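Long-range contacts in phenylalanine--tRNA ligase beta subunit (Pyrococcus horikoshii, PDB 2CXI), which helps the alpha subunit attach phenylalanine to tRNA(Phe) at the expense of ATP, the N-terminal fragment in this structure carrying the amino acid-editing domain: residues I108-L114 against T228-I233; P102-Y106 against K239-M244; K151-K157 against P200-E206. Where two conformers were deposited one is given. Residue numbers count along the deposited sequence, not the author numbering.

Contact 1 of 3, residues I108-L114 against T228-I233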
loop_
_atom_site.group_PDB
_atom_site.type_symbol
_atom_site.label_atom_id
_atom_site.label_comp_id
_atom_site.label_asym_id
_atom_site.label_seq_id
_atom_site.Cartn_x
_atom_site.Cartn_y
_atom_site.Cartn_z
ATOM N N ILE A 108 11.655 -16.037 -7.760
ATOM C CA ILE A 108 11.574 -15.395 -9.048
ATOM C C ILE A 108 12.935 -15.531 -9.704
ATOM O O ILE A 108 13.960 -15.329 -9.079
ATOM C CB ILE A 108 11.163 -13.899 -8.896
ATOM C CG1 ILE A 108 9.749 -13.816 -8.337
ATOM C CG2 ILE A 108 11.291 -13.117 -10.260
ATOM C CD1 ILE A 108 9.426 -12.450 -7.669
ATOM N N VAL A 109 12.936 -15.867 -10.976
ATOM C CA VAL A 109 14.190 -15.865 -11.753
ATOM C C VAL A 109 14.013 -14.895 -12.945
ATOM O O VAL A 109 13.112 -15.093 -13.780
ATOM C CB VAL A 109 14.559 -17.268 -12.242
ATOM C CG1 VAL A 109 15.919 -17.259 -12.981
ATOM C CG2 VAL A 109 14.647 -18.243 -11.088
ATOM N N GLU A 110 14.855 -13.848 -13.016
ATOM C CA GLU A 110 14.661 -12.782 -14.036
ATOM C C GLU A 110 15.666 -12.888 -15.169
ATOM O O GLU A 110 16.718 -13.483 -14.982
ATOM C CB GLU A 110 14.819 -11.386 -13.399
ATOM C CG GLU A 110 13.713 -11.115 -12.399
ATOM C CD GLU A 110 13.811 -9.739 -11.762
ATOM O OE1 GLU A 110 14.916 -9.207 -11.693
ATOM O OE2 GLU A 110 12.774 -9.209 -11.317
ATOM N N GLY A 111 15.345 -12.283 -16.321
ATOM C CA GLY A 111 16.336 -12.036 -17.402
ATOM C C GLY A 111 16.623 -13.269 -18.234
ATOM O O GLY A 111 17.721 -13.426 -18.783
ATOM N N LEU A 112 15.636 -14.156 -18.329
ATOM C CA LEU A 112 15.821 -15.368 -19.087
ATOM C C LEU A 112 15.534 -15.060 -20.554
ATOM O O LEU A 112 14.687 -14.223 -20.870
ATOM C CB LEU A 112 14.895 -16.470 -18.571
ATOM C CG LEU A 112 15.306 -17.027 -17.183
ATOM C CD1 LEU A 112 14.130 -17.745 -16.545
ATOM C CD2 LEU A 112 16.529 -17.955 -17.250
ATOM N N ARG A 113 16.215 -15.762 -21.439
ATOM C CA ARG A 113 15.797 -15.797 -22.832
ATOM C C ARG A 113 15.513 -17.255 -23.180
ATOM O O ARG A 113 16.429 -18.030 -23.402
ATOM C CB ARG A 113 16.880 -15.182 -23.744
ATOM C CG ARG A 113 17.392 -13.774 -23.301
ATOM C CD ARG A 113 18.620 -13.214 -24.105
ATOM N NE ARG A 113 18.663 -13.873 -25.423
ATOM C CZ ARG A 113 19.567 -14.797 -25.782
ATOM N NH1 ARG A 113 20.561 -15.148 -24.953
ATOM N NH2 ARG A 113 19.491 -15.355 -26.985
ATOM N N LEU A 114 14.241 -17.626 -23.245
ATOM C CA LEU A 114 13.865 -19.020 -23.399
ATOM C C LEU A 114 13.766 -19.421 -24.865
ATOM O O LEU A 114 13.701 -18.568 -25.747
ATOM C CB LEU A 114 12.552 -19.346 -22.653
ATOM C CG LEU A 114 12.564 -18.939 -21.181
ATOM C CD1 LEU A 114 11.167 -19.267 -20.621
ATOM C CD2 LEU A 114 13.705 -19.721 -20.463
ATOM N N THR A 228 8.516 -15.636 -22.449
ATOM C CA THR A 228 8.702 -15.391 -21.004
ATOM C C THR A 228 10.160 -15.077 -20.629
ATOM O O THR A 228 11.090 -15.805 -20.978
ATOM C CB THR A 228 8.142 -16.576 -20.182
ATOM O OG1 THR A 228 6.721 -16.630 -20.374
ATOM C CG2 THR A 228 8.340 -16.323 -18.655
ATOM N N LYS A 229 10.341 -13.958 -19.942
ATOM C CA LYS A 229 11.649 -13.517 -19.437
ATOM C C LYS A 229 11.842 -13.704 -17.923
ATOM O O LYS A 229 12.964 -13.954 -17.456
ATOM C CB LYS A 229 11.863 -12.034 -19.800
ATOM C CG LYS A 229 12.025 -11.798 -21.316
ATOM C CD LYS A 229 12.358 -10.305 -21.573
ATOM C CE LYS A 229 12.324 -9.992 -23.073
ATOM N NZ LYS A 229 10.889 -9.900 -23.562
ATOM N N ASN A 230 10.749 -13.562 -17.158
ATOM C CA ASN A 230 10.804 -13.565 -15.690
ATOM C C ASN A 230 9.833 -14.612 -15.200
ATOM O O ASN A 230 8.655 -14.551 -15.517
ATOM C CB ASN A 230 10.396 -12.187 -15.123
ATOM C CG ASN A 230 11.267 -11.059 -15.663
ATOM O OD1 ASN A 230 12.488 -11.114 -15.564
ATOM N ND2 ASN A 230 10.636 -10.050 -16.277
ATOM N N VAL A 231 10.346 -15.617 -14.504
ATOM C CA VAL A 231 9.540 -16.761 -14.085
ATOM C C VAL A 231 9.296 -16.701 -12.579
ATOM O O VAL A 231 10.196 -16.354 -11.798
ATOM C CB VAL A 231 10.185 -18.135 -14.511
ATOM C CG1 VAL A 231 11.598 -18.189 -14.163
ATOM C CG2 VAL A 231 9.583 -19.262 -13.775
ATOM N N PHE A 232 8.070 -17.036 -12.193
ATOM C CA PHE A 232 7.692 -17.149 -10.796
ATOM C C PHE A 232 7.508 -18.666 -10.544
ATOM O O PHE A 232 6.772 -19.360 -11.280
ATOM C CB PHE A 232 6.396 -16.348 -10.521
ATOM C CG PHE A 232 5.852 -16.524 -9.109
ATOM C CD1 PHE A 232 4.749 -17.374 -8.861
ATOM C CD2 PHE A 232 6.444 -15.846 -8.027
ATOM C CE1 PHE A 232 4.249 -17.551 -7.552
ATOM C CE2 PHE A 232 5.939 -16.032 -6.707
ATOM C CZ PHE A 232 4.854 -16.871 -6.485
ATOM N N ILE A 233 8.204 -19.183 -9.551
ATOM C CA ILE A 233 8.151 -20.662 -9.293
ATOM C C ILE A 233 7.533 -20.934 -7.934
ATOM O O ILE A 233 7.894 -20.266 -6.960
ATOM C CB ILE A 233 9.572 -21.281 -9.356
ATOM C CG1 ILE A 233 10.269 -21.038 -10.727
ATOM C CG2 ILE A 233 9.537 -22.842 -9.013
ATOM C CD1 ILE A 233 11.816 -21.028 -10.583
HETATM O O HOH W 1 12.273 -15.691 -23.445
#

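Contact 2 of 3, residues P102-Y106 against K239-M244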
loop_
_atom_site.group_PDB
_atom_site.type_symbol
_atom_site.label_atom_id
_atom_site.label_comp_id
_atom_site.label_asym_id
_atom_site.label_seq_id
_atom_site.Cartn_x
_atom_site.Cartn_y
_atom_site.Cartn_z
ATOM N N PRO A 102 0.636 -28.276 3.575
ATOM C CA PRO A 102 1.040 -27.182 4.466
ATOM C C PRO A 102 2.055 -26.177 3.927
ATOM O O PRO A 102 1.909 -24.986 4.233
ATOM C CB PRO A 102 1.602 -27.916 5.706
ATOM C CG PRO A 102 1.923 -29.327 5.221
ATOM C CD PRO A 102 0.917 -29.605 4.157
ATOM N N TYR A 103 3.056 -26.616 3.148
ATOM C CA TYR A 103 4.198 -25.740 2.790
ATOM C C TYR A 103 4.206 -25.311 1.345
ATOM O O TYR A 103 3.923 -26.110 0.471
ATOM C CB TYR A 103 5.553 -26.394 3.128
ATOM C CG TYR A 103 5.642 -26.708 4.595
ATOM C CD1 TYR A 103 5.787 -25.667 5.537
ATOM C CD2 TYR A 103 5.537 -28.030 5.065
ATOM C CE1 TYR A 103 5.831 -25.956 6.919
ATOM C CE2 TYR A 103 5.590 -28.329 6.424
ATOM C CZ TYR A 103 5.732 -27.282 7.342
ATOM O OH TYR A 103 5.790 -27.578 8.679
ATOM N N GLY A 104 4.538 -24.029 1.133
ATOM C CA GLY A 104 4.835 -23.418 -0.176
ATOM C C GLY A 104 6.124 -22.604 0.001
ATOM O O GLY A 104 6.339 -21.920 1.038
ATOM N N VAL A 105 7.019 -22.711 -0.977
ATOM C CA VAL A 105 8.204 -21.857 -1.052
ATOM C C VAL A 105 8.252 -21.380 -2.502
ATOM O O VAL A 105 7.695 -22.038 -3.416
ATOM C CB VAL A 105 9.524 -22.600 -0.658
ATOM C CG1 VAL A 105 9.493 -22.971 0.868
ATOM C CG2 VAL A 105 9.700 -23.904 -1.528
ATOM N N TYR A 106 8.927 -20.258 -2.714
ATOM C CA TYR A 106 8.780 -19.474 -3.941
ATOM C C TYR A 106 10.096 -18.822 -4.359
ATOM O O TYR A 106 10.947 -18.488 -3.525
ATOM C CB TYR A 106 7.696 -18.378 -3.746
ATOM C CG TYR A 106 6.402 -19.016 -3.254
ATOM C CD1 TYR A 106 5.452 -19.491 -4.159
ATOM C CD2 TYR A 106 6.190 -19.225 -1.895
ATOM C CE1 TYR A 106 4.307 -20.150 -3.720
ATOM C CE2 TYR A 106 5.063 -19.880 -1.443
ATOM C CZ TYR A 106 4.136 -20.346 -2.366
ATOM O OH TYR A 106 3.060 -21.020 -1.894
ATOM N N LYS A 239 6.923 -31.343 3.700
ATOM C CA LYS A 239 8.125 -31.070 4.521
ATOM C C LYS A 239 8.861 -29.891 3.924
ATOM O O LYS A 239 9.176 -29.886 2.733
ATOM C CB LYS A 239 9.112 -32.263 4.585
ATOM C CG LYS A 239 8.556 -33.596 5.147
ATOM C CD LYS A 239 7.928 -33.489 6.544
ATOM C CE LYS A 239 8.918 -33.199 7.640
ATOM N NZ LYS A 239 8.194 -33.611 8.904
ATOM N N LEU A 240 9.144 -28.905 4.758
ATOM C CA LEU A 240 9.791 -27.692 4.295
ATOM C C LEU A 240 11.152 -27.961 3.644
ATOM O O LEU A 240 11.461 -27.368 2.617
ATOM C CB LEU A 240 9.883 -26.679 5.452
ATOM C CG LEU A 240 10.279 -25.226 5.199
ATOM C CD1 LEU A 240 9.357 -24.545 4.131
ATOM C CD2 LEU A 240 10.237 -24.442 6.546
ATOM N N GLU A 241 11.946 -28.878 4.218
ATOM C CA GLU A 241 13.272 -29.189 3.681
ATOM C C GLU A 241 13.176 -29.731 2.281
ATOM O O GLU A 241 14.048 -29.416 1.444
ATOM C CB GLU A 241 14.007 -30.240 4.555
ATOM C CG GLU A 241 15.427 -30.614 4.104
ATOM C CD GLU A 241 15.524 -31.688 3.003
ATOM O OE1 GLU A 241 14.655 -32.591 2.922
ATOM O OE2 GLU A 241 16.509 -31.630 2.198
ATOM N N LYS A 242 12.166 -30.573 2.034
ATOM C CA LYS A 242 12.028 -31.202 0.717
ATOM C C LYS A 242 11.620 -30.209 -0.399
ATOM O O LYS A 242 12.187 -30.239 -1.510
ATOM C CB LYS A 242 11.072 -32.398 0.751
ATOM C CG LYS A 242 11.723 -33.696 1.287
ATOM C CD LYS A 242 10.836 -34.914 0.989
ATOM C CE LYS A 242 10.627 -35.056 -0.499
ATOM N NZ LYS A 242 11.587 -36.053 -1.029
ATOM N N VAL A 243 10.676 -29.329 -0.092
ATOM C CA VAL A 243 10.250 -28.297 -1.071
ATOM C C VAL A 243 11.361 -27.282 -1.328
ATOM O O VAL A 243 11.496 -26.768 -2.450
ATOM C CB VAL A 243 8.906 -27.680 -0.716
ATOM C CG1 VAL A 243 7.790 -28.796 -0.747
ATOM C CG2 VAL A 243 8.936 -26.959 0.671
HETATM N N MSE A 244 12.187 -27.018 -0.314
HETATM C CA MSE A 244 13.328 -26.111 -0.498
HETATM C C MSE A 244 14.428 -26.706 -1.367
HETATM O O MSE A 244 15.002 -26.024 -2.180
HETATM C CB MSE A 244 13.891 -25.703 0.851
HETATM C CG MSE A 244 12.901 -24.866 1.620
HETATM SE SE MSE A 244 13.141 -22.997 1.183
HETATM C CE MSE A 244 14.709 -22.617 2.395
#

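Contact 3 of 3, residues K151-K157 against P200-E206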
loop_
_atom_site.group_PDB
_atom_site.type_symbol
_atom_site.label_atom_id
_atom_site.label_comp_id
_atom_site.label_asym_id
_atom_site.label_seq_id
_atom_site.Cartn_x
_atom_site.Cartn_y
_atom_site.Cartn_z
ATOM N N LYS A 151 -0.142 -10.513 -10.600
ATOM C CA LYS A 151 -0.092 -9.322 -9.754
ATOM C C LYS A 151 0.088 -9.706 -8.290
ATOM O O LYS A 151 -0.855 -10.160 -7.634
ATOM C CB LYS A 151 -1.336 -8.449 -9.941
ATOM C CG LYS A 151 -1.229 -7.081 -9.238
ATOM C CD LYS A 151 -2.553 -6.283 -9.436
ATOM C CE LYS A 151 -2.419 -4.860 -8.957
ATOM N NZ LYS A 151 -3.578 -3.993 -9.464
ATOM N N PRO A 152 1.286 -9.466 -7.788
ATOM C CA PRO A 152 1.626 -9.734 -6.387
ATOM C C PRO A 152 0.950 -8.639 -5.469
ATOM O O PRO A 152 0.583 -7.572 -5.980
ATOM C CB PRO A 152 3.139 -9.611 -6.381
ATOM C CG PRO A 152 3.420 -8.536 -7.450
ATOM C CD PRO A 152 2.399 -8.850 -8.540
ATOM N N PRO A 153 0.737 -8.890 -4.177
ATOM C CA PRO A 153 1.141 -10.119 -3.467
ATOM C C PRO A 153 0.438 -11.380 -3.975
ATOM O O PRO A 153 -0.651 -11.296 -4.600
ATOM C CB PRO A 153 0.680 -9.819 -2.020
ATOM C CG PRO A 153 0.915 -8.349 -1.907
ATOM C CD PRO A 153 0.339 -7.828 -3.211
ATOM N N ILE A 154 1.043 -12.534 -3.683
ATOM C CA ILE A 154 0.463 -13.836 -4.107
ATOM C C ILE A 154 -0.010 -14.576 -2.857
ATOM O O ILE A 154 0.618 -14.460 -1.797
ATOM C CB ILE A 154 1.509 -14.691 -4.926
ATOM C CG1 ILE A 154 2.094 -13.880 -6.101
ATOM C CG2 ILE A 154 0.880 -16.015 -5.377
ATOM C CD1 ILE A 154 1.089 -13.385 -7.152
ATOM N N TYR A 155 -1.109 -15.304 -2.980
ATOM C CA TYR A 155 -1.725 -16.068 -1.873
ATOM C C TYR A 155 -1.796 -17.556 -2.187
ATOM O O TYR A 155 -2.317 -17.923 -3.200
ATOM C CB TYR A 155 -3.152 -15.547 -1.637
ATOM C CG TYR A 155 -3.138 -14.097 -1.252
ATOM C CD1 TYR A 155 -3.089 -13.103 -2.220
ATOM C CD2 TYR A 155 -3.122 -13.727 0.102
ATOM C CE1 TYR A 155 -3.040 -11.733 -1.862
ATOM C CE2 TYR A 155 -3.073 -12.420 0.472
ATOM C CZ TYR A 155 -3.034 -11.420 -0.504
ATOM O OH TYR A 155 -2.995 -10.101 -0.089
ATOM N N TYR A 156 -1.212 -18.380 -1.323
ATOM C CA TYR A 156 -1.395 -19.820 -1.368
ATOM C C TYR A 156 -2.393 -20.148 -0.229
ATOM O O TYR A 156 -2.056 -20.027 0.961
ATOM C CB TYR A 156 -0.027 -20.497 -1.194
ATOM C CG TYR A 156 -0.093 -21.997 -1.086
ATOM C CD1 TYR A 156 -0.868 -22.752 -1.972
ATOM C CD2 TYR A 156 0.671 -22.667 -0.121
ATOM C CE1 TYR A 156 -0.918 -24.145 -1.856
ATOM C CE2 TYR A 156 0.650 -24.049 -0.026
ATOM C CZ TYR A 156 -0.166 -24.770 -0.894
ATOM O OH TYR A 156 -0.219 -26.134 -0.759
ATOM N N LYS A 157 -3.627 -20.450 -0.600
ATOM C CA LYS A 157 -4.733 -20.480 0.361
ATOM C C LYS A 157 -5.610 -21.730 0.335
ATOM O O LYS A 157 -5.648 -22.465 -0.655
ATOM C CB LYS A 157 -5.625 -19.223 0.183
ATOM C CG LYS A 157 -6.415 -19.212 -1.151
ATOM C CD LYS A 157 -7.409 -18.076 -1.140
ATOM C CE LYS A 157 -8.261 -18.109 -2.413
ATOM N NZ LYS A 157 -9.682 -17.570 -2.210
ATOM N N PRO A 200 -6.232 -26.479 -1.970
ATOM C CA PRO A 200 -5.201 -25.438 -2.063
ATOM C C PRO A 200 -5.388 -24.670 -3.374
ATOM O O PRO A 200 -5.655 -25.274 -4.423
ATOM C CB PRO A 200 -3.870 -26.234 -2.093
ATOM C CG PRO A 200 -4.236 -27.667 -1.685
ATOM C CD PRO A 200 -5.665 -27.844 -2.105
ATOM N N LEU A 201 -5.262 -23.357 -3.299
ATOM C CA LEU A 201 -5.339 -22.526 -4.480
ATOM C C LEU A 201 -4.204 -21.485 -4.424
ATOM O O LEU A 201 -3.942 -20.896 -3.379
ATOM C CB LEU A 201 -6.716 -21.841 -4.538
ATOM C CG LEU A 201 -7.300 -21.575 -5.917
ATOM C CD1 LEU A 201 -7.480 -22.907 -6.666
ATOM C CD2 LEU A 201 -8.662 -20.858 -5.755
ATOM N N LEU A 202 -3.539 -21.291 -5.550
ATOM C CA LEU A 202 -2.515 -20.244 -5.691
ATOM C C LEU A 202 -3.113 -19.110 -6.540
ATOM O O LEU A 202 -3.443 -19.327 -7.691
ATOM C CB LEU A 202 -1.282 -20.831 -6.399
ATOM C CG LEU A 202 -0.011 -19.963 -6.454
ATOM C CD1 LEU A 202 0.515 -19.483 -5.016
ATOM C CD2 LEU A 202 1.080 -20.671 -7.311
ATOM N N ILE A 203 -3.260 -17.926 -5.958
ATOM C CA ILE A 203 -4.091 -16.866 -6.542
ATOM C C ILE A 203 -3.420 -15.509 -6.370
ATOM O O ILE A 203 -2.701 -15.277 -5.353
ATOM C CB ILE A 203 -5.539 -16.914 -5.915
ATOM C CG1 ILE A 203 -6.464 -15.885 -6.588
ATOM C CG2 ILE A 203 -5.552 -16.607 -4.462
ATOM C CD1 ILE A 203 -7.973 -16.201 -6.389
ATOM N N ASP A 204 -3.576 -14.620 -7.346
ATOM C CA ASP A 204 -2.871 -13.369 -7.226
ATOM C C ASP A 204 -3.801 -12.308 -6.620
ATOM O O ASP A 204 -4.948 -12.614 -6.235
ATOM C CB ASP A 204 -2.167 -12.921 -8.522
ATOM C CG ASP A 204 -3.127 -12.322 -9.582
ATOM O OD1 ASP A 204 -4.342 -12.167 -9.328
ATOM O OD2 ASP A 204 -2.708 -11.978 -10.710
ATOM N N SER A 205 -3.276 -11.094 -6.505
ATOM C CA SER A 205 -3.976 -10.012 -5.762
ATOM C C SER A 205 -5.224 -9.456 -6.403
ATOM O O SER A 205 -6.008 -8.764 -5.741
ATOM C CB SER A 205 -3.008 -8.894 -5.495
ATOM O OG SER A 205 -2.279 -9.349 -4.394
ATOM N N GLU A 206 -5.421 -9.757 -7.675
ATOM C CA GLU A 206 -6.686 -9.459 -8.317
ATOM C C GLU A 206 -7.598 -10.660 -8.507
ATOM O O GLU A 206 -8.537 -10.606 -9.298
ATOM C CB GLU A 206 -6.413 -8.821 -9.659
ATOM C CG GLU A 206 -6.296 -7.304 -9.580
ATOM C CD GLU A 206 -5.929 -6.723 -10.914
ATOM O OE1 GLU A 206 -6.583 -7.116 -11.903
ATOM O OE2 GLU A 206 -4.970 -5.917 -10.977
HETATM O O HOH W 2 -3.162 -8.154 -1.811
#

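Contact 1 of 3, residues I108-L114 against T228-I233
Two neighbouring antiparallel strands of the mixed sheet in the B3/4 editing region meet here and then run out into loops that stay in touch. Val109 and Val231 form a hydrogen-bonded pair, with Val109 N to Val231 O and Val231 N to Val109 O both 2.9 Å; Ile108 and Phe232 form the non-hydrogen-bonded pair next to it. On the face of the valines, the CG1 methyl of Val231 is the main bump. Val231 CG1 enters a hollow between Val109 CB (3.6 Å) and Leu112 CD1 (3.5 Å), while Ile233 CD1 reaches Val109 CG2 at 4.0 Å. Beta-branched residues suit this place because they favour the extended backbone and keep their bulk close to it; Leu254 of helix 240-255 packs on both valines and Ile233. The other face is filled differently: Ile108 CG1 lies against the edge of the Phe232 ring, 3.9 Å from CD2, with strand 84-93 beyond. At Gly111 the register slips by one residue, so that Leu112 faces Lys229, and by Leu114 and Thr228 it has slipped by another. Gly111, at a positive phi that glycine tolerates well, turns the backbone so that Leu112 N can bond to Lys229 O at 2.8 Å. Asn230 fills the space beside this turn, its OD1 accepting from Gly111 N at 3.2 Å while its ND2 is held by Asp148. Farther out, Leu114 rests its CG on Thr228 O at 3.5 Å, and a water spans the widening gap, accepting from Leu114 N at 2.8 Å and donating to Thr228 O at 2.7 Å.

Contact 2 of 3, residues P102-Y106 against K239-M244
Tyr103 and Val105, flanking Gly104, both point their CA-to-CB bonds at the first turn of helix 240-255, and with Leu240 they account for most of the contact. This is helix-on-sheet packing of an alpha/beta fold: the short axes lie 8.4 Å apart and run within 30° of parallel. Over the flat aromatic face that Tyr103 offers to the start of the helix, Leu240 CB sits in a CH-pi contact, 4.2 Å from the ring centroid and 10° off the normal; Leu240 N lies over a face of the ring too, 3.7 Å from Tyr103 CD2, and Leu240 CD1 lies 4.0 Å from Tyr103 CD1. Val105 is compact enough to wedge between helix residues: its CG1 touches Leu240 CD1 at 3.6 Å and the SE of Met244, a selenomethionine here, at 3.7 Å, and its CG2 meets Val243 CG2 at 3.8 Å. Gly104 suits its place because a CB there would collide with Tyr106 OH, whose ring belongs to the opposite side of the sheet. Ile273 of strand 272-275 touches both Val105 and Leu240. Lys239, at the N-cap position, has its CA-to-CB bond pointing away. Tyr103 and Val105 make their backbone bonds to Gly237 and Val235 of the neighbouring strand, Val243 N and Met244 N within the helix, so the contact rests mainly on apolar and CH-pi packing, and on shape rather than polar pairing.

Contact 3 of 3, residues K151-K157 against P200-E206
Ile154 CG2 and Tyr156 CB close on one methyl, CD1 of Leu202, at 3.5 and 4.0 Å, and Tyr156 CE1 leans on Pro200 CB at 3.6 Å, making an apolar patch on one face of this antiparallel strand pair in the mixed sheet of the B3/4 editing region. The reverse face carries Tyr155 CB against Ile203 CG2 at 3.9 Å, with the aliphatic part of Lys157 bringing CE to 3.7 Å from Ile203 CG2. Between the faces, backbone bonds link Tyr155 with Ile203 (both 2.9 Å, N to O) and Lys157 with Leu201 (both 2.8 Å, N to O). Outward, before the strand begins, the cis peptide preceding Pro153 turns the chain, and Ser205 OG, small enough to tuck in, donates to Pro153 O at 2.5 Å. Asp204 OD2 accepts from Lys151 N at 3.0 Å, while its OD1 takes Glu206 N at 3.1 Å in an Asx turn. At the polar edge, Lys151 NZ forms salt bridges with Glu206 OE2 (2.8 Å, less surely placed) and with Asp117 of the second subunit. Strand 154-159 lies between parallel strand 84-93 and strand 199-204, which passes the sheet on to antiparallel strand 209-212.

Overall arrangement
Going from the N terminus, strand 103-110 supplies the first half of contact 2 near its start and the first half of contact 1 at its end. The chain then passes through 151-157 and 200-206, which close contact 3, the shortest loop and the innermost. Residues 228-233 next close contact 1 around it, and 239-244, at the head of the following helix, close contact 2 around both, so the loops nest without crossing. Tyr106 ties the three regions together: its ring touches Phe232 of contact 1 and Leu202 of contact 3, and its hydroxyl packs on Tyr156. Thus one sheet joins the strand pairs of contacts 1 and 3, and contact 2 adds its helix.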